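Local coordinates for protein glucose dehydrogenase (Haloferax mediterranei, PDB 2B5W) that catalyses the zinc-dependent oxidation of D-glucose and related aldose sugars with NADP(+) or NAD(+) as electron acceptor, preferring NADP(+), at residues V260-L271 with E290-S301. The protein carries 1 engineered substitution. Numbering follows the deposited sequence.
Sequences VQALAPNGVGAL and EMVLHNKALVGS. With NAP (NADP nicotinamide-adenine-dinucleotide phosphate), chain I.
Lys296 reaches with its ammonium group into the end of helix 253-262, where NZ donates to Val260 O at 2.8 Å, nearly straight along the carbonyl bond (C=O...N angle 179°). The same NZ meets Leu263 O, also at 2.8 Å, but from above that carbonyl's plane. The chain is extended beyond CG, which carries the charge this far and lays CE against Leu263 CB. A salt bridge to Glu290 OE2, 2.7 Å from NZ on the anti lone pair, gives the buried ammonium a third partner. Truncating this lysine to alanine removes the ammonium, and both carbonyls would probably lose this donor and the Glu290 carboxylate its countercharge. OE2 also accepts from His294 ND1, which points at it in the ring plane and so fixes the ring's rotation. Pro265 CG then sits over one face of that imidazole, 3.9 Å from its centroid and 5° off the normal, a CH-pi contact; NE2 is hydrogen-bonded to Asp109 N of the second subunit. On the helical side, Val260 CG2 touches Met291 SD at 3.5 Å and Leu298 CD1 at 3.8 Å, crossing both side chains at about a right angle. Beyond, strands 267-271 and 297-300 run parallel, 19° apart, joined by backbone hydrogen bonds from Ala297 N to Gly267 O through Ser301 N to Leu271 O. Ser301 O accepts a hydrogen bond from nicotinamide N7N at 2.9 Å. These are the last two strands of the parallel Rossmann-fold sheet, which an antiparallel strand of the second subunit continues past 297-300, as in dimers of zinc-containing alcohol dehydrogenases.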
ATOM      1  N   VAL A 260       2.995  -2.933 -10.740  1.00 21.20           N
ATOM      2  CA  VAL A 260       2.281  -4.062 -10.157  1.00 23.83           C
ATOM      3  C   VAL A 260       2.605  -5.366 -10.882  1.00 21.75           C
ATOM      4  O   VAL A 260       2.690  -6.411 -10.270  1.00 21.29           O
ATOM      5  CB  VAL A 260       0.763  -3.763 -10.158  1.00 23.22           C
ATOM      6  CG1 VAL A 260      -0.078  -5.003  -9.825  1.00 29.22           C
ATOM      7  CG2 VAL A 260       0.505  -2.644  -9.131  1.00 24.58           C
ATOM      8  N   GLN A 261       2.792  -5.291 -12.208  1.00 19.88           N
ATOM      9  CA  GLN A 261       3.121  -6.477 -12.976  1.00 20.23           C
ATOM     10  C   GLN A 261       4.574  -6.912 -12.804  1.00 23.05           C
ATOM     11  O   GLN A 261       4.875  -8.088 -12.959  1.00 22.61           O
ATOM     12  CB  GLN A 261       2.809  -6.260 -14.463  1.00 23.54           C
ATOM     13  CG  GLN A 261       1.359  -5.857 -14.761  1.00 27.02           C
ATOM     14  CD  GLN A 261       0.306  -6.786 -14.150  1.00 29.54           C
ATOM     15  OE1 GLN A 261      -0.718  -6.298 -13.637  1.00 35.07           O
ATOM     16  NE2 GLN A 261       0.533  -8.093 -14.205  1.00 30.14           N
ATOM     17  N   ALA A 262       5.463  -5.968 -12.472  1.00 21.39           N
ATOM     18  CA  ALA A 262       6.885  -6.291 -12.297  1.00 20.63           C
ATOM     19  C   ALA A 262       7.200  -6.765 -10.861  1.00 19.56           C
ATOM     20  O   ALA A 262       8.202  -7.394 -10.636  1.00 20.53           O
ATOM     21  CB  ALA A 262       7.742  -5.119 -12.637  1.00 21.90           C
ATOM     22  N   LEU A 263       6.301  -6.508  -9.905  1.00 19.28           N
ATOM     23  CA  LEU A 263       6.528  -6.926  -8.531  1.00 18.03           C
ATOM     24  C   LEU A 263       6.472  -8.423  -8.381  1.00 19.41           C
ATOM     25  O   LEU A 263       5.615  -9.092  -8.988  1.00 21.87           O
ATOM     26  CB  LEU A 263       5.474  -6.301  -7.588  1.00 17.19           C
ATOM     27  CG  LEU A 263       5.579  -4.826  -7.232  1.00 18.66           C
ATOM     28  CD1 LEU A 263       4.365  -4.406  -6.442  1.00 19.16           C
ATOM     29  CD2 LEU A 263       6.862  -4.560  -6.439  1.00 20.19           C
ATOM     30  N   ALA A 264       7.332  -8.930  -7.505  1.00 17.08           N
ATOM     31  CA  ALA A 264       7.256 -10.303  -7.010  1.00 17.28           C
ATOM     32  C   ALA A 264       6.017 -10.399  -6.109  1.00 17.94           C
ATOM     33  O   ALA A 264       5.561  -9.373  -5.578  1.00 18.45           O
ATOM     34  CB  ALA A 264       8.496 -10.692  -6.218  1.00 20.54           C
ATOM     35  N   PRO A 265       5.461 -11.598  -5.952  1.00 18.86           N
ATOM     36  CA  PRO A 265       4.386 -11.772  -4.976  1.00 19.80           C
ATOM     37  C   PRO A 265       4.794 -11.198  -3.619  1.00 18.95           C
ATOM     38  O   PRO A 265       5.962 -11.344  -3.197  1.00 18.36           O
ATOM     39  CB  PRO A 265       4.223 -13.283  -4.903  1.00 21.15           C
ATOM     40  CG  PRO A 265       4.572 -13.703  -6.299  1.00 22.00           C
ATOM     41  CD  PRO A 265       5.787 -12.872  -6.621  1.00 21.19           C
ATOM     42  N   ASN A 266       3.851 -10.508  -2.979  1.00 18.59           N
ATOM     43  CA  ASN A 266       4.038  -9.941  -1.649  1.00 16.75           C
ATOM     44  C   ASN A 266       4.922  -8.692  -1.658  1.00 17.57           C
ATOM     45  O   ASN A 266       5.220  -8.170  -0.607  1.00 17.23           O
ATOM     46  CB  ASN A 266       4.556 -10.972  -0.638  1.00 16.26           C
ATOM     47  CG  ASN A 266       3.796 -12.265  -0.700  1.00 19.49           C
ATOM     48  OD1 ASN A 266       2.589 -12.263  -0.966  1.00 18.48           O
ATOM     49  ND2 ASN A 266       4.487 -13.376  -0.492  1.00 19.85           N
ATOM     50  N   GLY A 267       5.288  -8.218  -2.830  1.00 16.98           N
ATOM     51  CA  GLY A 267       6.149  -7.034  -2.942  1.00 15.15           C
ATOM     52  C   GLY A 267       5.388  -5.722  -2.747  1.00 15.88           C
ATOM     53  O   GLY A 267       4.151  -5.665  -2.690  1.00 18.10           O
ATOM     54  N   VAL A 268       6.137  -4.638  -2.678  1.00 15.88           N
ATOM     55  CA  VAL A 268       5.588  -3.312  -2.605  1.00 14.31           C
ATOM     56  C   VAL A 268       6.311  -2.355  -3.553  1.00 16.80           C
ATOM     57  O   VAL A 268       7.527  -2.428  -3.709  1.00 16.73           O
ATOM     58  CB  VAL A 268       5.581  -2.775  -1.169  1.00 15.85           C
ATOM     59  CG1 VAL A 268       6.970  -2.797  -0.521  1.00 16.38           C
ATOM     60  CG2 VAL A 268       4.982  -1.368  -1.089  1.00 16.76           C
ATOM     61  N   GLY A 269       5.549  -1.461  -4.179  1.00 16.09           N
ATOM     62  CA  GLY A 269       6.091  -0.336  -4.886  1.00 17.23           C
ATOM     63  C   GLY A 269       5.860   0.949  -4.138  1.00 15.26           C
ATOM     64  O   GLY A 269       4.750   1.241  -3.692  1.00 17.85           O
ATOM     65  N   ALA A 270       6.938   1.687  -3.948  1.00 16.95           N
ATOM     66  CA  ALA A 270       6.898   3.038  -3.435  1.00 16.34           C
ATOM     67  C   ALA A 270       6.812   3.996  -4.611  1.00 19.57           C
ATOM     68  O   ALA A 270       7.602   3.894  -5.543  1.00 19.56           O
ATOM     69  CB  ALA A 270       8.132   3.314  -2.636  1.00 16.56           C
ATOM     70  N   LEU A 271       5.894   4.949  -4.538  1.00 16.53           N
ATOM     71  CA  LEU A 271       5.681   5.915  -5.622  1.00 18.70           C
ATOM     72  C   LEU A 271       6.120   7.282  -5.125  1.00 18.59           C
ATOM     73  O   LEU A 271       5.651   7.734  -4.072  1.00 18.59           O
ATOM     74  CB  LEU A 271       4.212   5.938  -6.071  1.00 17.39           C
ATOM     75  CG  LEU A 271       3.622   4.599  -6.493  1.00 19.22           C
ATOM     76  CD1 LEU A 271       2.167   4.820  -6.838  1.00 19.31           C
ATOM     77  CD2 LEU A 271       4.389   3.972  -7.669  1.00 20.72           C
ATOM     78  N   GLU A 290      -3.969  -8.754  -9.863  1.00 22.85           N
ATOM     79  CA  GLU A 290      -2.594  -9.030  -9.474  1.00 26.21           C
ATOM     80  C   GLU A 290      -2.297  -8.461  -8.092  1.00 23.24           C
ATOM     81  O   GLU A 290      -1.622  -9.107  -7.299  1.00 21.42           O
ATOM     82  CB  GLU A 290      -1.657  -8.434 -10.507  1.00 24.18           C
ATOM     83  CG  GLU A 290      -0.186  -8.789 -10.294  1.00 29.44           C
ATOM     84  CD  GLU A 290       0.096 -10.293 -10.250  1.00 37.13           C
ATOM     85  OE1 GLU A 290      -0.653 -11.115 -10.832  1.00 35.27           O
ATOM     86  OE2 GLU A 290       1.093 -10.680  -9.634  1.00 28.08           O
ATOM     87  N   MET A 291      -2.829  -7.275  -7.792  1.00 21.03           N
ATOM     88  CA  MET A 291      -2.639  -6.721  -6.437  1.00 18.57           C
ATOM     89  C   MET A 291      -3.192  -7.652  -5.395  1.00 16.83           C
ATOM     90  O   MET A 291      -2.621  -7.885  -4.313  1.00 17.67           O
ATOM     91  CB  MET A 291      -3.327  -5.375  -6.273  1.00 18.58           C
ATOM     92  CG  MET A 291      -2.740  -4.238  -7.006  1.00 24.42           C
ATOM     93  SD  MET A 291      -1.279  -3.545  -6.211  1.00 31.11           S
ATOM     94  CE  MET A 291      -1.885  -2.859  -4.602  1.00 22.27           C
ATOM     95  N   VAL A 292      -4.379  -8.194  -5.656  1.00 18.89           N
ATOM     96  CA  VAL A 292      -5.066  -8.977  -4.674  1.00 17.75           C
ATOM     97  C   VAL A 292      -4.517 -10.386  -4.552  1.00 18.23           C
ATOM     98  O   VAL A 292      -4.139 -10.830  -3.460  1.00 18.10           O
ATOM     99  CB  VAL A 292      -6.585  -9.042  -5.038  1.00 19.18           C
ATOM    100  CG1 VAL A 292      -7.348 -10.039  -4.144  1.00 18.09           C
ATOM    101  CG2 VAL A 292      -7.186  -7.640  -4.953  1.00 21.09           C
ATOM    102  N   LEU A 293      -4.478 -11.113  -5.661  1.00 20.60           N
ATOM    103  CA  LEU A 293      -4.072 -12.497  -5.608  1.00 21.50           C
ATOM    104  C   LEU A 293      -2.635 -12.733  -5.111  1.00 16.16           C
ATOM    105  O   LEU A 293      -2.326 -13.819  -4.627  1.00 19.18           O
ATOM    106  CB  LEU A 293      -4.286 -13.168  -6.978  1.00 26.48           C
ATOM    107  CG  LEU A 293      -5.770 -13.343  -7.387  1.00 29.00           C
ATOM    108  CD1 LEU A 293      -5.856 -14.252  -8.603  1.00 31.77           C
ATOM    109  CD2 LEU A 293      -6.617 -13.882  -6.281  1.00 28.39           C
ATOM    110  N   HIS A 294      -1.787 -11.714  -5.240  1.00 17.95           N
ATOM    111  CA  HIS A 294      -0.404 -11.836  -4.814  1.00 18.46           C
ATOM    112  C   HIS A 294      -0.043 -10.863  -3.700  1.00 16.90           C
ATOM    113  O   HIS A 294       1.128 -10.568  -3.482  1.00 17.84           O
ATOM    114  CB  HIS A 294       0.527 -11.732  -6.023  1.00 17.88           C
ATOM    115  CG  HIS A 294       0.658 -13.018  -6.788  1.00 20.12           C
ATOM    116  ND1 HIS A 294       0.995 -13.044  -8.126  1.00 27.25           N
ATOM    117  CD2 HIS A 294       0.562 -14.312  -6.393  1.00 28.11           C
ATOM    118  CE1 HIS A 294       1.073 -14.305  -8.529  1.00 33.63           C
ATOM    119  NE2 HIS A 294       0.825 -15.095  -7.497  1.00 26.27           N
ATOM    120  N   ASN A 295      -1.052 -10.386  -2.975  1.00 15.88           N
ATOM    121  CA  ASN A 295      -0.829  -9.639  -1.748  1.00 15.41           C
ATOM    122  C   ASN A 295       0.187  -8.516  -1.936  1.00 15.80           C
ATOM    123  O   ASN A 295       1.133  -8.405  -1.136  1.00 17.37           O
ATOM    124  CB  ASN A 295      -0.291 -10.560  -0.624  1.00 16.81           C
ATOM    125  CG  ASN A 295      -1.229 -11.720  -0.238  1.00 19.21           C
ATOM    126  OD1 ASN A 295      -0.974 -12.923  -0.588  1.00 21.43           O
ATOM    127  ND2 ASN A 295      -2.244 -11.408   0.519  1.00 14.29           N
ATOM    128  N   LYS A 296      -0.010  -7.684  -2.940  1.00 16.03           N
ATOM    129  CA  LYS A 296       0.913  -6.596  -3.242  1.00 14.97           C
ATOM    130  C   LYS A 296       0.424  -5.260  -2.698  1.00 18.52           C
ATOM    131  O   LYS A 296      -0.770  -5.073  -2.421  1.00 17.92           O
ATOM    132  CB  LYS A 296       1.130  -6.495  -4.746  1.00 15.99           C
ATOM    133  CG  LYS A 296       1.911  -7.637  -5.331  1.00 17.24           C
ATOM    134  CD  LYS A 296       1.891  -7.676  -6.872  1.00 16.99           C
ATOM    135  CE  LYS A 296       2.752  -8.801  -7.358  1.00 19.12           C
ATOM    136  NZ  LYS A 296       2.847  -8.803  -8.854  1.00 19.84           N
ATOM    137  N   ALA A 297       1.344  -4.303  -2.582  1.00 16.91           N
ATOM    138  CA  ALA A 297       1.020  -2.957  -2.130  1.00 17.27           C
ATOM    139  C   ALA A 297       1.643  -1.887  -2.990  1.00 18.58           C
ATOM    140  O   ALA A 297       2.711  -2.092  -3.585  1.00 17.82           O
ATOM    141  CB  ALA A 297       1.462  -2.760  -0.662  1.00 17.26           C
ATOM    142  N   LEU A 298       0.946  -0.760  -3.093  1.00 17.37           N
ATOM    143  CA  LEU A 298       1.491   0.478  -3.619  1.00 17.36           C
ATOM    144  C   LEU A 298       1.332   1.537  -2.547  1.00 15.91           C
ATOM    145  O   LEU A 298       0.273   1.705  -1.982  1.00 17.11           O
ATOM    146  CB  LEU A 298       0.738   0.950  -4.861  1.00 18.58           C
ATOM    147  CG  LEU A 298       0.899   0.088  -6.099  1.00 19.37           C
ATOM    148  CD1 LEU A 298      -0.003   0.626  -7.234  1.00 23.66           C
ATOM    149  CD2 LEU A 298       2.358   0.081  -6.556  1.00 21.30           C
ATOM    150  N   VAL A 299       2.421   2.254  -2.276  1.00 16.44           N
ATOM    151  CA  VAL A 299       2.453   3.278  -1.274  1.00 16.90           C
ATOM    152  C   VAL A 299       3.066   4.554  -1.863  1.00 16.40           C
ATOM    153  O   VAL A 299       4.227   4.559  -2.301  1.00 17.13           O
ATOM    154  CB  VAL A 299       3.250   2.819  -0.029  1.00 16.40           C
ATOM    155  CG1 VAL A 299       3.230   3.874   1.050  1.00 22.11           C
ATOM    156  CG2 VAL A 299       2.713   1.521   0.553  1.00 17.33           C
ATOM    157  N   GLY A 300       2.316   5.651  -1.811  1.00 16.71           N
ATOM    158  CA  GLY A 300       2.838   6.932  -2.215  1.00 14.64           C
ATOM    159  C   GLY A 300       3.428   7.678  -1.052  1.00 15.85           C
ATOM    160  O   GLY A 300       3.049   7.497   0.110  1.00 17.49           O
ATOM    161  N   SER A 301       4.419   8.515  -1.334  1.00 17.01           N
ATOM    162  CA  SER A 301       5.116   9.246  -0.286  1.00 16.43           C
ATOM    163  C   SER A 301       5.558  10.597  -0.779  1.00 16.92           C
ATOM    164  O   SER A 301       6.028  10.712  -1.939  1.00 17.04           O
ATOM    165  CB  SER A 301       6.357   8.458   0.184  1.00 17.30           C
ATOM    166  OG  SER A 301       6.982   9.015   1.302  1.00 18.29           O
TER
HETATM  167  PA  NAP I 701      14.589  13.936 -12.673  1.00 29.21           P
HETATM  168  O1A NAP I 701      13.774  14.642 -13.647  1.00 41.82           O
HETATM  169  O2A NAP I 701      16.014  14.493 -12.553  1.00 40.03           O
HETATM  170  O5B NAP I 701      14.715  12.405 -13.033  1.00 25.06           O
HETATM  171  C5B NAP I 701      13.697  11.639 -13.617  1.00 22.79           C
HETATM  172  C4B NAP I 701      14.475  10.642 -14.447  1.00 18.07           C
HETATM  173  O4B NAP I 701      13.567   9.661 -14.898  1.00 20.32           O
HETATM  174  C3B NAP I 701      15.158  11.264 -15.680  1.00 22.94           C
HETATM  175  O3B NAP I 701      16.562  11.059 -15.694  1.00 20.77           O
HETATM  176  C2B NAP I 701      14.468  10.576 -16.860  1.00 22.46           C
HETATM  177  O2B NAP I 701      15.330  10.208 -17.924  1.00 23.78           O
HETATM  178  C1B NAP I 701      13.894   9.329 -16.229  1.00 23.06           C
HETATM  179  N9A NAP I 701      12.695   8.892 -16.917  1.00 20.89           N
HETATM  180  C8A NAP I 701      11.537   9.611 -17.096  1.00 22.29           C
HETATM  181  N7A NAP I 701      10.670   8.851 -17.791  1.00 21.06           N
HETATM  182  C5A NAP I 701      11.289   7.662 -18.099  1.00 21.56           C
HETATM  183  C6A NAP I 701      10.904   6.511 -18.793  1.00 23.68           C
HETATM  184  N6A NAP I 701       9.710   6.399 -19.412  1.00 23.39           N
HETATM  185  N1A NAP I 701      11.788   5.463 -18.907  1.00 22.08           N
HETATM  186  C2A NAP I 701      13.036   5.517 -18.324  1.00 22.32           C
HETATM  187  N3A NAP I 701      13.435   6.651 -17.638  1.00 20.37           N
HETATM  188  C4A NAP I 701      12.571   7.688 -17.517  1.00 19.56           C
HETATM  189  O3  NAP I 701      14.002  14.115 -11.203  1.00 33.84           O
HETATM  190  PN  NAP I 701      14.583  13.688  -9.754  1.00 24.15           P
HETATM  191  O1N NAP I 701      15.357  12.415  -9.809  1.00 21.34           O
HETATM  192  O2N NAP I 701      15.139  14.857  -8.999  1.00 24.69           O
HETATM  193  O5D NAP I 701      13.080  13.369  -9.317  1.00 23.10           O
HETATM  194  C5D NAP I 701      12.451  12.168  -9.720  1.00 23.51           C
HETATM  195  C4D NAP I 701      10.941  12.251  -9.504  1.00 30.87           C
HETATM  196  O4D NAP I 701      10.702  12.345  -8.096  1.00 23.56           O
HETATM  197  C3D NAP I 701      10.287  13.480 -10.140  1.00 26.91           C
HETATM  198  O3D NAP I 701       9.042  13.145 -10.722  1.00 26.03           O
HETATM  199  C2D NAP I 701      10.121  14.428  -8.957  1.00 28.07           C
HETATM  200  O2D NAP I 701       9.129  15.409  -9.110  1.00 28.05           O
HETATM  201  C1D NAP I 701       9.822  13.437  -7.832  1.00 19.09           C
HETATM  202  N1N NAP I 701      10.171  13.871  -6.474  1.00 22.93           N
HETATM  203  C2N NAP I 701       9.221  13.620  -5.533  1.00 25.84           C
HETATM  204  C3N NAP I 701       9.483  13.900  -4.222  1.00 24.97           C
HETATM  205  C7N NAP I 701       8.454  13.422  -3.239  1.00 22.34           C
HETATM  206  O7N NAP I 701       8.690  13.920  -1.960  1.00 23.14           O
HETATM  207  N7N NAP I 701       7.444  12.605  -3.643  1.00 17.09           N
HETATM  208  C4N NAP I 701      10.689  14.481  -3.814  1.00 23.49           C
HETATM  209  C5N NAP I 701      11.654  14.721  -4.784  1.00 23.96           C
HETATM  210  C6N NAP I 701      11.397  14.386  -6.121  1.00 23.61           C
HETATM  211  P2B NAP I 701      15.626  11.220 -19.199  1.00 22.43           P
HETATM  212  O1X NAP I 701      16.360  12.391 -18.793  1.00 22.30           O
HETATM  213  O2X NAP I 701      16.403  10.306 -20.169  1.00 21.92           O
HETATM  214  O3X NAP I 701      14.288  11.628 -19.825  1.00 23.12           O